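Local coordinates for protein exopolygalacturonase (Yersinia enterocolitica, PDB 2UVF) that probably cleaves digalacturonic acid units from the chain ends of pectin's polygalacturonate, as a periplasmic family 28 glycoside hydrolase with a right-handed parallel beta-helix, at residues V54-A59 against M392-F397; D68-I71 against K76-G79; I245-P250 against R259-T264; T565-S570 against V580-L585. All coordinates share one frame; numbering follows the deposited sequence.

Interaction 1: V54-A59 against M392-F397; sequences VLVWKA and MVFNNF
Val56 and Phe394 bury the most surface where the fibronectin type III domain sits on the parallel beta-helix of the family 28 hydrolase. Val56 lies on strand 53-58, Phe394 on strand 391-394. The two strand segments cross at 104° with their axes 10.9 Å apart. No hydrogen bond joins them; side chains alone fill the gap. Val56 CG1 sits over one face of the Phe394 ring, displaced toward the rim. This is a CH-pi contact, with CG1 4.1 Å from the centroid of the Phe394 ring and 20° off the ring normal. The ring reaches from the beta-helix toward the fibronectin domain with CZ leading. The ring of Phe427, on the adjacent strand 421-427, meets that of Phe394 with the two planes nearly parallel. Met392 adds a looser apolar contact, its CE lying 4.4 Å from Val56 CG2. All four touching residues are buried and apolar at the point of contact. The Val54 and Phe394 side chains run toward each other, and Val54 CG1 reaches the edge of the ring, near its plane. This CG1 is anti to the backbone N (chi1 -175°) and lies 3.7 Å from Phe394 CZ.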
loop_
_atom_site.group_PDB
_atom_site.type_symbol
_atom_site.label_atom_id
_atom_site.label_comp_id
_atom_site.label_asym_id
_atom_site.label_seq_id
_atom_site.Cartn_x
_atom_site.Cartn_y
_atom_site.Cartn_z
ATOM N N VAL A 54 -11.388 16.342 -1.965
ATOM C CA VAL A 54 -10.350 15.974 -0.992
ATOM C C VAL A 54 -9.087 16.826 -1.218
ATOM O O VAL A 54 -8.578 16.911 -2.339
ATOM C CB VAL A 54 -9.996 14.448 -1.059
ATOM C CG1 VAL A 54 -9.003 14.053 0.045
ATOM C CG2 VAL A 54 -11.246 13.585 -0.953
ATOM N N LEU A 55 -8.587 17.440 -0.146
ATOM C CA LEU A 55 -7.343 18.217 -0.180
ATOM C C LEU A 55 -6.206 17.528 0.571
ATOM O O LEU A 55 -6.421 16.912 1.613
ATOM C CB LEU A 55 -7.558 19.607 0.438
ATOM C CG LEU A 55 -8.661 20.539 -0.086
ATOM C CD1 LEU A 55 -9.011 21.586 0.986
ATOM C CD2 LEU A 55 -8.268 21.189 -1.405
ATOM N N VAL A 56 -4.994 17.636 0.031
ATOM C CA VAL A 56 -3.787 17.195 0.721
ATOM C C VAL A 56 -2.693 18.229 0.538
ATOM O O VAL A 56 -2.786 19.084 -0.336
ATOM C CB VAL A 56 -3.277 15.789 0.253
ATOM C CG1 VAL A 56 -4.351 14.716 0.414
ATOM C CG2 VAL A 56 -2.748 15.837 -1.154
ATOM N N TRP A 57 -1.649 18.142 1.354
ATOM C CA TRP A 57 -0.567 19.113 1.337
ATOM C C TRP A 57 0.620 18.470 1.981
ATOM O O TRP A 57 0.457 17.507 2.738
ATOM C CB TRP A 57 -0.942 20.400 2.123
ATOM C CG TRP A 57 -1.346 20.142 3.546
ATOM C CD1 TRP A 57 -0.519 20.084 4.641
ATOM C CD2 TRP A 57 -2.677 19.886 4.032
ATOM N NE1 TRP A 57 -1.256 19.795 5.773
ATOM C CE2 TRP A 57 -2.580 19.683 5.431
ATOM C CE3 TRP A 57 -3.940 19.806 3.422
ATOM C CZ2 TRP A 57 -3.699 19.400 6.229
ATOM C CZ3 TRP A 57 -5.059 19.524 4.227
ATOM C CH2 TRP A 57 -4.926 19.327 5.611
ATOM N N LYS A 58 1.800 19.009 1.695
ATOM C CA LYS A 58 3.027 18.644 2.406
ATOM C C LYS A 58 3.156 19.198 3.839
ATOM O O LYS A 58 2.914 20.391 4.115
ATOM C CB LYS A 58 4.251 19.043 1.585
ATOM C CG LYS A 58 4.436 18.182 0.335
ATOM C CD LYS A 58 5.713 18.539 -0.454
ATOM C CE LYS A 58 7.004 18.173 0.282
ATOM N NZ LYS A 58 7.100 16.717 0.535
ATOM N N ALA A 59 3.519 18.306 4.751
ATOM C CA ALA A 59 4.030 18.680 6.061
ATOM C C ALA A 59 5.543 18.615 5.926
ATOM O O ALA A 59 6.040 17.775 5.172
ATOM C CB ALA A 59 3.542 17.698 7.120
ATOM N N MET A 392 -0.145 7.500 -4.419
ATOM C CA MET A 392 -0.427 8.122 -3.128
ATOM C C MET A 392 -1.358 7.217 -2.351
ATOM O O MET A 392 -2.315 6.724 -2.914
ATOM C CB MET A 392 -1.122 9.449 -3.371
ATOM C CG MET A 392 -1.053 10.401 -2.242
ATOM S SD MET A 392 -2.225 11.730 -2.567
ATOM C CE MET A 392 -1.375 12.679 -3.833
ATOM N N VAL A 393 -1.029 6.963 -1.085
ATOM C CA VAL A 393 -1.875 6.201 -0.182
ATOM C C VAL A 393 -2.003 6.935 1.158
ATOM O O VAL A 393 -1.017 7.134 1.874
ATOM C CB VAL A 393 -1.300 4.777 0.048
ATOM C CG1 VAL A 393 -2.042 4.048 1.162
ATOM C CG2 VAL A 393 -1.342 3.947 -1.226
ATOM N N PHE A 394 -3.229 7.316 1.508
ATOM C CA PHE A 394 -3.486 7.954 2.787
ATOM C C PHE A 394 -4.803 7.502 3.404
ATOM O O PHE A 394 -5.695 7.031 2.694
ATOM C CB PHE A 394 -3.406 9.487 2.670
ATOM C CG PHE A 394 -4.490 10.129 1.820
ATOM C CD1 PHE A 394 -5.548 10.793 2.426
ATOM C CD2 PHE A 394 -4.384 10.169 0.422
ATOM C CE1 PHE A 394 -6.523 11.443 1.671
ATOM C CE2 PHE A 394 -5.360 10.815 -0.357
ATOM C CZ PHE A 394 -6.432 11.444 0.269
ATOM N N ASN A 395 -4.887 7.619 4.728
ATOM C CA ASN A 395 -6.055 7.207 5.521
ATOM C C ASN A 395 -6.441 5.742 5.456
ATOM O O ASN A 395 -7.537 5.377 5.863
ATOM C CB ASN A 395 -7.280 8.088 5.220
ATOM C CG ASN A 395 -7.044 9.533 5.587
ATOM O OD1 ASN A 395 -5.959 9.906 6.087
ATOM N ND2 ASN A 395 -8.036 10.376 5.297
ATOM N N ASN A 396 -5.532 4.908 4.973
ATOM C CA ASN A 396 -5.783 3.467 4.860
ATOM C C ASN A 396 -5.647 2.785 6.207
ATOM O O ASN A 396 -4.849 3.190 7.024
ATOM C CB ASN A 396 -4.806 2.826 3.852
ATOM C CG ASN A 396 -5.278 2.907 2.396
ATOM O OD1 ASN A 396 -5.147 1.940 1.640
ATOM N ND2 ASN A 396 -5.816 4.044 1.998
ATOM N N PHE A 397 -6.455 1.764 6.448
ATOM C CA PHE A 397 -6.207 0.815 7.530
ATOM C C PHE A 397 -5.640 -0.470 6.890
ATOM O O PHE A 397 -6.219 -0.979 5.949
ATOM C CB PHE A 397 -7.510 0.527 8.298
ATOM C CG PHE A 397 -7.402 -0.574 9.346
ATOM C CD1 PHE A 397 -7.135 -0.273 10.683
ATOM C CD2 PHE A 397 -7.622 -1.909 9.000
ATOM C CE1 PHE A 397 -7.058 -1.275 11.634
ATOM C CE2 PHE A 397 -7.542 -2.917 9.950
ATOM C CZ PHE A 397 -7.261 -2.600 11.264
#

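Interaction 2: D68-I71 against K76-G79; sequences DYQI and KLLG
A classic beta bulge marks this hairpin: Leu78 and Gly79 both face Ile71. The hairpin pairs strand 66-73 with strand 76-80 at the edge of a four-stranded antiparallel sheet in the fibronectin type III domain. Two backbone bonds grip Ile71. Its N donates to Gly79 O at 3.0 Å, and its O accepts from Leu78 N at 2.7 Å. Both bonds are nearly straight at the hydrogen. The segments run at 128° to one another, well away from exactly antiparallel. Gly79 has a positive phi of 147°, and with its backbone angles a CB would press on the carbonyl O of Leu78. The same Gly79 O also receives a CA-H...O contact from Gln70 CA at 3.5 Å.

Two side-chain pairs flank the backbone bonds. Leu77 CD1 rests against Gln70 CB and lies 3.8 Å from Gln70 OE1. Leu77 CG is anti to the backbone N (chi1 179°), which carries this methyl toward Gln70. The amide of Gln70 is held from the next strand, where NE2 donates to Gln133 OE1. Ile71 packs on Leu55 and Trp57 of the facing sheet. Leu78 crosses Ile71 at about a right angle, with Leu78 CD1 3.8 Å from Ile71 CG2.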
loop_
_atom_site.group_PDB
_atom_site.type_symbol
_atom_site.label_atom_id
_atom_site.label_comp_id
_atom_site.label_asym_id
_atom_site.label_seq_id
_atom_site.Cartn_x
_atom_site.Cartn_y
_atom_site.Cartn_z
ATOM N N ASP A 68 -1.365 20.819 14.270
ATOM C CA ASP A 68 -2.580 20.718 13.459
ATOM C C ASP A 68 -2.475 21.604 12.213
ATOM O O ASP A 68 -1.499 22.330 12.046
ATOM C CB ASP A 68 -3.806 21.125 14.284
ATOM C CG ASP A 68 -5.021 20.259 14.007
ATOM O OD1 ASP A 68 -5.130 19.662 12.914
ATOM O OD2 ASP A 68 -5.882 20.179 14.895
ATOM N N TYR A 69 -3.484 21.523 11.343
ATOM C CA TYR A 69 -3.616 22.396 10.163
ATOM C C TYR A 69 -5.071 22.840 10.041
ATOM O O TYR A 69 -5.977 22.081 10.410
ATOM C CB TYR A 69 -3.208 21.658 8.886
ATOM C CG TYR A 69 -1.721 21.482 8.723
ATOM C CD1 TYR A 69 -0.950 22.433 8.044
ATOM C CD2 TYR A 69 -1.075 20.354 9.239
ATOM C CE1 TYR A 69 0.428 22.273 7.895
ATOM C CE2 TYR A 69 0.298 20.183 9.091
ATOM C CZ TYR A 69 1.047 21.139 8.427
ATOM O OH TYR A 69 2.404 20.937 8.287
ATOM N N GLN A 70 -5.290 24.057 9.533
ATOM C CA GLN A 70 -6.640 24.624 9.401
ATOM C C GLN A 70 -6.929 24.962 7.954
ATOM O O GLN A 70 -6.062 25.481 7.254
ATOM C CB GLN A 70 -6.789 25.901 10.229
ATOM C CG GLN A 70 -6.610 25.743 11.729
ATOM C CD GLN A 70 -7.064 26.986 12.496
ATOM O OE1 GLN A 70 -7.353 28.036 11.901
ATOM N NE2 GLN A 70 -7.120 26.876 13.820
ATOM N N ILE A 71 -8.163 24.711 7.525
ATOM C CA ILE A 71 -8.525 24.772 6.104
ATOM C C ILE A 71 -9.617 25.813 5.834
ATOM O O ILE A 71 -10.657 25.804 6.471
ATOM C CB ILE A 71 -8.904 23.352 5.545
ATOM C CG1 ILE A 71 -7.652 22.475 5.414
ATOM C CG2 ILE A 71 -9.579 23.450 4.191
ATOM C CD1 ILE A 71 -7.234 21.760 6.690
ATOM N N LYS A 76 -12.770 31.776 4.614
ATOM C CA LYS A 76 -13.611 31.354 5.741
ATOM C C LYS A 76 -13.234 29.943 6.212
ATOM O O LYS A 76 -13.084 29.026 5.393
ATOM C CB LYS A 76 -15.108 31.422 5.410
ATOM C CG LYS A 76 -15.974 31.679 6.664
ATOM C CD LYS A 76 -17.402 31.107 6.557
ATOM C CE LYS A 76 -17.431 29.581 6.725
ATOM N NZ LYS A 76 -17.421 28.862 5.412
ATOM N N LEU A 77 -13.084 29.788 7.530
ATOM C CA LEU A 77 -12.664 28.525 8.138
ATOM C C LEU A 77 -13.647 27.380 7.873
ATOM O O LEU A 77 -14.855 27.509 8.136
ATOM C CB LEU A 77 -12.428 28.707 9.646
ATOM C CG LEU A 77 -12.005 27.505 10.508
ATOM C CD1 LEU A 77 -10.562 27.058 10.218
ATOM C CD2 LEU A 77 -12.166 27.848 11.974
ATOM N N LEU A 78 -13.119 26.271 7.344
ATOM C CA LEU A 78 -13.900 25.044 7.144
ATOM C C LEU A 78 -13.741 24.069 8.311
ATOM O O LEU A 78 -14.646 23.267 8.603
ATOM C CB LEU A 78 -13.528 24.372 5.809
ATOM C CG LEU A 78 -13.854 25.167 4.537
ATOM C CD1 LEU A 78 -13.089 24.632 3.341
ATOM C CD2 LEU A 78 -15.352 25.175 4.258
ATOM N N GLY A 79 -12.588 24.138 8.975
ATOM C CA GLY A 79 -12.300 23.280 10.120
ATOM C C GLY A 79 -10.841 22.892 10.276
ATOM O O GLY A 79 -9.968 23.416 9.588
#

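Interaction 3: I245-P250 against R259-T264; sequences INAIDP and RNIRIT
Two faces of one coil of the right-handed parallel beta-helix meet here, through the hydrophobic interior of the solenoid. Ala247 lies on strand 245-247 and Ile261 on strand 258-264. Their CB-bearing faces look inward at each other. The backbones stay well apart: the CA atoms of Ala247 and Ile261 are 8.6 Å from each other, and those of Ile245 and Ile263 are 10.0 Å. No hydrogen bond spans this width, and between these two segments the contact is made by methyl groups.

Two pairs of side chains do the work. Ile261 CD1 points at Ala247 CB and reaches it at 3.7 Å. The short alanine meets the long arm of the isoleucine. Ile261 is extended to its tip (chi2 173°), and the extended chain carries CD1 across to Ala247. The second pair is looser. Ile263 CD1 lies 4.2 Å from Ile245 CG2, and these two side chains slide past each other in opposite directions. Ile263 is likewise extended (chi2 180°) and offers its terminal methyl. Ile245 answers with its branch methyl instead.

All four residues are buried. The neighbouring coils continue the packing: Leu203 touches Ile245 and Ile261, and Leu211 touches Ile263. Strand 245-247 stacks in parallel between strand 194-202 and strand 334-339, where Ala247 lies on Leu336. Strand 258-264 does the same between strand 207-211 and strand 342-345, where Ile263 lies on Leu344.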
loop_
_atom_site.group_PDB
_atom_site.type_symbol
_atom_site.label_atom_id
_atom_site.label_comp_id
_atom_site.label_asym_id
_atom_site.label_seq_id
_atom_site.Cartn_x
_atom_site.Cartn_y
_atom_site.Cartn_z
ATOM N N ILE A 245 -11.712 -7.929 -9.986
ATOM C CA ILE A 245 -11.912 -6.672 -10.702
ATOM C C ILE A 245 -10.671 -6.375 -11.503
ATOM O O ILE A 245 -9.548 -6.452 -10.991
ATOM C CB ILE A 245 -12.256 -5.479 -9.761
ATOM C CG1 ILE A 245 -13.559 -5.747 -9.008
ATOM C CG2 ILE A 245 -12.334 -4.155 -10.548
ATOM C CD1 ILE A 245 -13.603 -5.148 -7.640
ATOM N N ASN A 246 -10.881 -6.058 -12.774
ATOM C CA ASN A 246 -9.779 -5.858 -13.702
ATOM C C ASN A 246 -9.891 -4.562 -14.476
ATOM O O ASN A 246 -10.979 -4.113 -14.777
ATOM C CB ASN A 246 -9.743 -6.992 -14.725
ATOM C CG ASN A 246 -9.659 -8.337 -14.098
ATOM O OD1 ASN A 246 -8.577 -8.808 -13.792
ATOM N ND2 ASN A 246 -10.801 -8.989 -13.928
ATOM N N ALA A 247 -8.747 -3.979 -14.804
ATOM C CA ALA A 247 -8.649 -3.057 -15.929
ATOM C C ALA A 247 -7.435 -3.501 -16.743
ATOM O O ALA A 247 -6.334 -2.980 -16.573
ATOM C CB ALA A 247 -8.524 -1.612 -15.454
ATOM N N ILE A 248 -7.647 -4.499 -17.607
ATOM C CA ILE A 248 -6.560 -5.155 -18.358
ATOM C C ILE A 248 -6.870 -5.205 -19.854
ATOM O O ILE A 248 -7.860 -5.804 -20.269
ATOM C CB ILE A 248 -6.268 -6.614 -17.841
ATOM C CG1 ILE A 248 -6.035 -6.630 -16.326
ATOM C CG2 ILE A 248 -5.066 -7.243 -18.597
ATOM C CD1 ILE A 248 -5.915 -8.004 -15.694
ATOM N N ASP A 249 -6.023 -4.568 -20.659
ATOM C CA ASP A 249 -6.091 -4.699 -22.120
ATOM C C ASP A 249 -5.382 -5.992 -22.538
ATOM O O ASP A 249 -4.192 -6.163 -22.247
ATOM C CB ASP A 249 -5.448 -3.485 -22.799
ATOM C CG ASP A 249 -5.660 -3.463 -24.320
ATOM O OD1 ASP A 249 -4.810 -4.046 -25.042
ATOM O OD2 ASP A 249 -6.645 -2.838 -24.787
ATOM N N PRO A 250 -6.102 -6.891 -23.255
ATOM C CA PRO A 250 -5.618 -8.237 -23.605
ATOM C C PRO A 250 -4.237 -8.226 -24.228
ATOM O O PRO A 250 -3.542 -9.241 -24.171
ATOM C CB PRO A 250 -6.636 -8.725 -24.640
ATOM C CG PRO A 250 -7.415 -7.499 -25.055
ATOM C CD PRO A 250 -7.440 -6.647 -23.827
ATOM N N ARG A 259 -8.043 5.207 -18.910
ATOM C CA ARG A 259 -7.857 6.473 -18.235
ATOM C C ARG A 259 -9.024 6.749 -17.310
ATOM O O ARG A 259 -10.134 6.279 -17.549
ATOM C CB ARG A 259 -7.590 7.638 -19.221
ATOM C CG ARG A 259 -8.765 8.107 -20.065
ATOM C CD ARG A 259 -8.385 9.283 -20.968
ATOM N NE ARG A 259 -9.588 9.934 -21.500
ATOM C CZ ARG A 259 -9.608 11.034 -22.264
ATOM N NH1 ARG A 259 -8.483 11.654 -22.615
ATOM N NH2 ARG A 259 -10.771 11.525 -22.686
ATOM N N ASN A 260 -8.747 7.504 -16.249
ATOM C CA ASN A 260 -9.770 7.987 -15.322
ATOM C C ASN A 260 -10.678 6.871 -14.794
ATOM O O ASN A 260 -11.875 6.860 -15.061
ATOM C CB ASN A 260 -10.605 9.139 -15.944
ATOM C CG ASN A 260 -9.757 10.172 -16.681
ATOM O OD1 ASN A 260 -8.592 10.426 -16.332
ATOM N ND2 ASN A 260 -10.346 10.792 -17.708
ATOM N N ILE A 261 -10.103 5.930 -14.047
ATOM C CA ILE A 261 -10.899 4.863 -13.400
ATOM C C ILE A 261 -11.011 5.059 -11.878
ATOM O O ILE A 261 -10.026 5.332 -11.202
ATOM C CB ILE A 261 -10.376 3.419 -13.729
ATOM C CG1 ILE A 261 -10.267 3.218 -15.256
ATOM C CG2 ILE A 261 -11.273 2.388 -13.103
ATOM C CD1 ILE A 261 -9.616 1.921 -15.700
ATOM N N ARG A 262 -12.222 4.889 -11.356
ATOM C CA ARG A 262 -12.542 5.194 -9.961
ATOM C C ARG A 262 -13.338 4.058 -9.333
ATOM O O ARG A 262 -14.299 3.565 -9.926
ATOM C CB ARG A 262 -13.356 6.494 -9.860
ATOM C CG ARG A 262 -12.612 7.744 -10.303
ATOM C CD ARG A 262 -13.507 8.948 -10.255
ATOM N NE ARG A 262 -13.414 9.635 -8.974
ATOM C CZ ARG A 262 -14.294 9.549 -7.985
ATOM N NH1 ARG A 262 -15.383 8.800 -8.098
ATOM N NH2 ARG A 262 -14.079 10.234 -6.875
ATOM N N ILE A 263 -12.930 3.647 -8.132
ATOM C CA ILE A 263 -13.658 2.634 -7.369
ATOM C C ILE A 263 -13.832 3.139 -5.933
ATOM O O ILE A 263 -12.845 3.446 -5.259
ATOM C CB ILE A 263 -12.947 1.259 -7.416
ATOM C CG1 ILE A 263 -12.455 0.977 -8.843
ATOM C CG2 ILE A 263 -13.863 0.163 -6.841
ATOM C CD1 ILE A 263 -11.739 -0.338 -9.028
ATOM N N THR A 264 -15.081 3.227 -5.469
ATOM C CA THR A 264 -15.387 4.007 -4.262
ATOM C C THR A 264 -16.539 3.386 -3.486
ATOM O O THR A 264 -17.080 2.354 -3.870
ATOM C CB THR A 264 -15.776 5.489 -4.608
ATOM O OG1 THR A 264 -16.957 5.486 -5.414
ATOM C CG2 THR A 264 -14.657 6.231 -5.348
#

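Interaction 4: T565-S570 against V580-L585; sequences TPTAIS and VTFTEL
Leu585 crosses Pro566 at about a right angle, and Phe582 meets Thr567 in the same way. These two pairs form the contact, and no hydrogen bond joins the segments. Leu585 buries the most surface. Its CG is anti to the backbone N (chi1 175°), and this swings CD1 over the peptide that joins Thr565 to Pro566. Leu585 CD1 lies 3.6 Å from Pro566 N and 3.8 Å from Thr565 C. The same methyl also reaches the proline ring, with CD1 3.9 Å from Pro566 CG. One methyl thus covers both the peptide and the ring beside it.

Phe582 points across to the other segment and touches with the far end of its ring. Its CZ is 3.7 Å from Thr567 CG2, and the methyl approaches the ring obliquely. Thr567 divides its two branches between different tasks. The methyl lies beside the backbone N and turns to Phe582. The hydroxyl OG1 is hydrogen-bonded to Pro590 O. Trp591 packs edge-to-face with Phe582. Thr565 turns its own hydroxyl to Asn536 O.

Most of the touching residues are only partly buried, and Pro566 has a bound sulfate ion nearby. The arrangement is apolar packing between successive strands, 568-573 and 576-583, and their turns near the C-terminal end of the parallel beta-helix.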
loop_
_atom_site.group_PDB
_atom_site.type_symbol
_atom_site.label_atom_id
_atom_site.label_comp_id
_atom_site.label_asym_id
_atom_site.label_seq_id
_atom_site.Cartn_x
_atom_site.Cartn_y
_atom_site.Cartn_z
ATOM N N THR A 565 16.096 -5.459 20.052
ATOM C CA THR A 565 17.383 -6.152 19.984
ATOM C C THR A 565 18.444 -5.234 19.361
ATOM O O THR A 565 18.103 -4.226 18.676
ATOM C CB THR A 565 17.295 -7.427 19.138
ATOM O OG1 THR A 565 17.006 -7.069 17.790
ATOM C CG2 THR A 565 16.236 -8.334 19.644
ATOM N N PRO A 566 19.738 -5.551 19.607
ATOM C CA PRO A 566 20.835 -4.828 18.955
ATOM C C PRO A 566 20.806 -4.897 17.417
ATOM O O PRO A 566 20.198 -5.804 16.852
ATOM C CB PRO A 566 22.083 -5.539 19.508
ATOM C CG PRO A 566 21.643 -6.108 20.829
ATOM C CD PRO A 566 20.236 -6.557 20.567
ATOM N N THR A 567 21.483 -3.947 16.763
ATOM C CA THR A 567 21.571 -3.859 15.311
ATOM C C THR A 567 22.551 -4.886 14.731
ATOM O O THR A 567 23.401 -5.400 15.451
ATOM C CB THR A 567 22.078 -2.465 14.862
ATOM O OG1 THR A 567 23.422 -2.267 15.334
ATOM C CG2 THR A 567 21.155 -1.326 15.364
ATOM N N ALA A 568 22.428 -5.155 13.428
ATOM C CA ALA A 568 23.398 -5.939 12.650
ATOM C C ALA A 568 23.520 -5.289 11.290
ATOM O O ALA A 568 22.611 -5.356 10.462
ATOM C CB ALA A 568 22.981 -7.419 12.520
ATOM N N ILE A 569 24.645 -4.624 11.078
ATOM C CA ILE A 569 24.836 -3.795 9.910
ATOM C C ILE A 569 26.114 -4.247 9.196
ATOM O O ILE A 569 27.224 -4.039 9.696
ATOM C CB ILE A 569 24.840 -2.282 10.315
ATOM C CG1 ILE A 569 23.465 -1.899 10.916
ATOM C CG2 ILE A 569 25.245 -1.380 9.125
ATOM C CD1 ILE A 569 23.459 -0.688 11.821
ATOM N N SER A 570 25.934 -4.900 8.074
ATOM C CA SER A 570 27.050 -5.176 7.230
ATOM C C SER A 570 26.977 -4.778 5.798
ATOM O O SER A 570 25.953 -4.759 5.160
ATOM C CB SER A 570 27.613 -6.560 7.431
ATOM O OG SER A 570 26.880 -7.523 6.743
ATOM N N VAL A 580 20.523 8.318 17.490
ATOM C CA VAL A 580 19.753 7.092 17.615
ATOM C C VAL A 580 19.892 6.655 19.078
ATOM O O VAL A 580 20.977 6.264 19.512
ATOM C CB VAL A 580 20.267 5.981 16.657
ATOM C CG1 VAL A 580 19.353 4.740 16.718
ATOM C CG2 VAL A 580 20.396 6.491 15.236
ATOM N N THR A 581 18.796 6.732 19.835
ATOM C CA THR A 581 18.821 6.411 21.262
ATOM C C THR A 581 18.127 5.089 21.579
ATOM O O THR A 581 16.902 4.958 21.413
ATOM C CB THR A 581 18.208 7.580 22.134
ATOM O OG1 THR A 581 18.833 8.817 21.787
ATOM C CG2 THR A 581 18.405 7.330 23.642
ATOM N N PHE A 582 18.907 4.126 22.061
ATOM C CA PHE A 582 18.388 2.835 22.519
ATOM C C PHE A 582 18.225 2.870 24.032
ATOM O O PHE A 582 19.194 3.099 24.759
ATOM C CB PHE A 582 19.341 1.676 22.168
ATOM C CG PHE A 582 19.652 1.536 20.689
ATOM C CD1 PHE A 582 20.590 2.367 20.072
ATOM C CD2 PHE A 582 19.053 0.521 19.933
ATOM C CE1 PHE A 582 20.881 2.224 18.696
ATOM C CE2 PHE A 582 19.344 0.349 18.578
ATOM C CZ PHE A 582 20.253 1.200 17.953
ATOM N N THR A 583 16.996 2.687 24.498
ATOM C CA THR A 583 16.701 2.461 25.920
ATOM C C THR A 583 16.135 1.055 26.030
ATOM O O THR A 583 15.631 0.544 25.051
ATOM C CB THR A 583 15.698 3.511 26.467
ATOM O OG1 THR A 583 14.611 3.670 25.538
ATOM C CG2 THR A 583 16.404 4.877 26.656
ATOM N N GLU A 584 16.234 0.424 27.199
ATOM C CA GLU A 584 15.811 -0.983 27.396
ATOM C C GLU A 584 16.222 -1.958 26.274
ATOM O O GLU A 584 15.465 -2.861 25.912
ATOM C CB GLU A 584 14.299 -1.107 27.659
ATOM C CG GLU A 584 13.761 -0.205 28.745
ATOM C CD GLU A 584 14.137 -0.659 30.132
ATOM O OE1 GLU A 584 14.635 -1.786 30.290
ATOM O OE2 GLU A 584 13.899 0.103 31.074
ATOM N N LEU A 585 17.428 -1.783 25.750
ATOM C CA LEU A 585 17.970 -2.660 24.716
ATOM C C LEU A 585 17.942 -4.119 25.171
ATOM O O LEU A 585 18.247 -4.406 26.323
ATOM C CB LEU A 585 19.402 -2.224 24.383
ATOM C CG LEU A 585 20.249 -3.043 23.423
ATOM C CD1 LEU A 585 19.844 -2.804 21.981
ATOM C CD2 LEU A 585 21.678 -2.672 23.646
#

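Overall arrangement
Interactions 1 and 3 are buried, interaction 2 is partly buried and interaction 4 lies at the surface. Interactions 1, 3 and 4 all involve strands of the beta-helix. Interaction 3 crosses its interior, interaction 4 lies toward its C-terminal end, and interaction 1 joins its outside to the fibronectin domain. Interactions 3 and 4 are about 45 Å apart between centres, on opposite sides of the chain's centre. Only interaction 2 relies on backbone hydrogen bonds; the other three have no hydrogen bond across the segments and rest on methyl and ring packing, with a CH-pi contact in interaction 1. Interactions 1 and 2 touch through the core of the fibronectin domain, where Trp57 meets Tyr69.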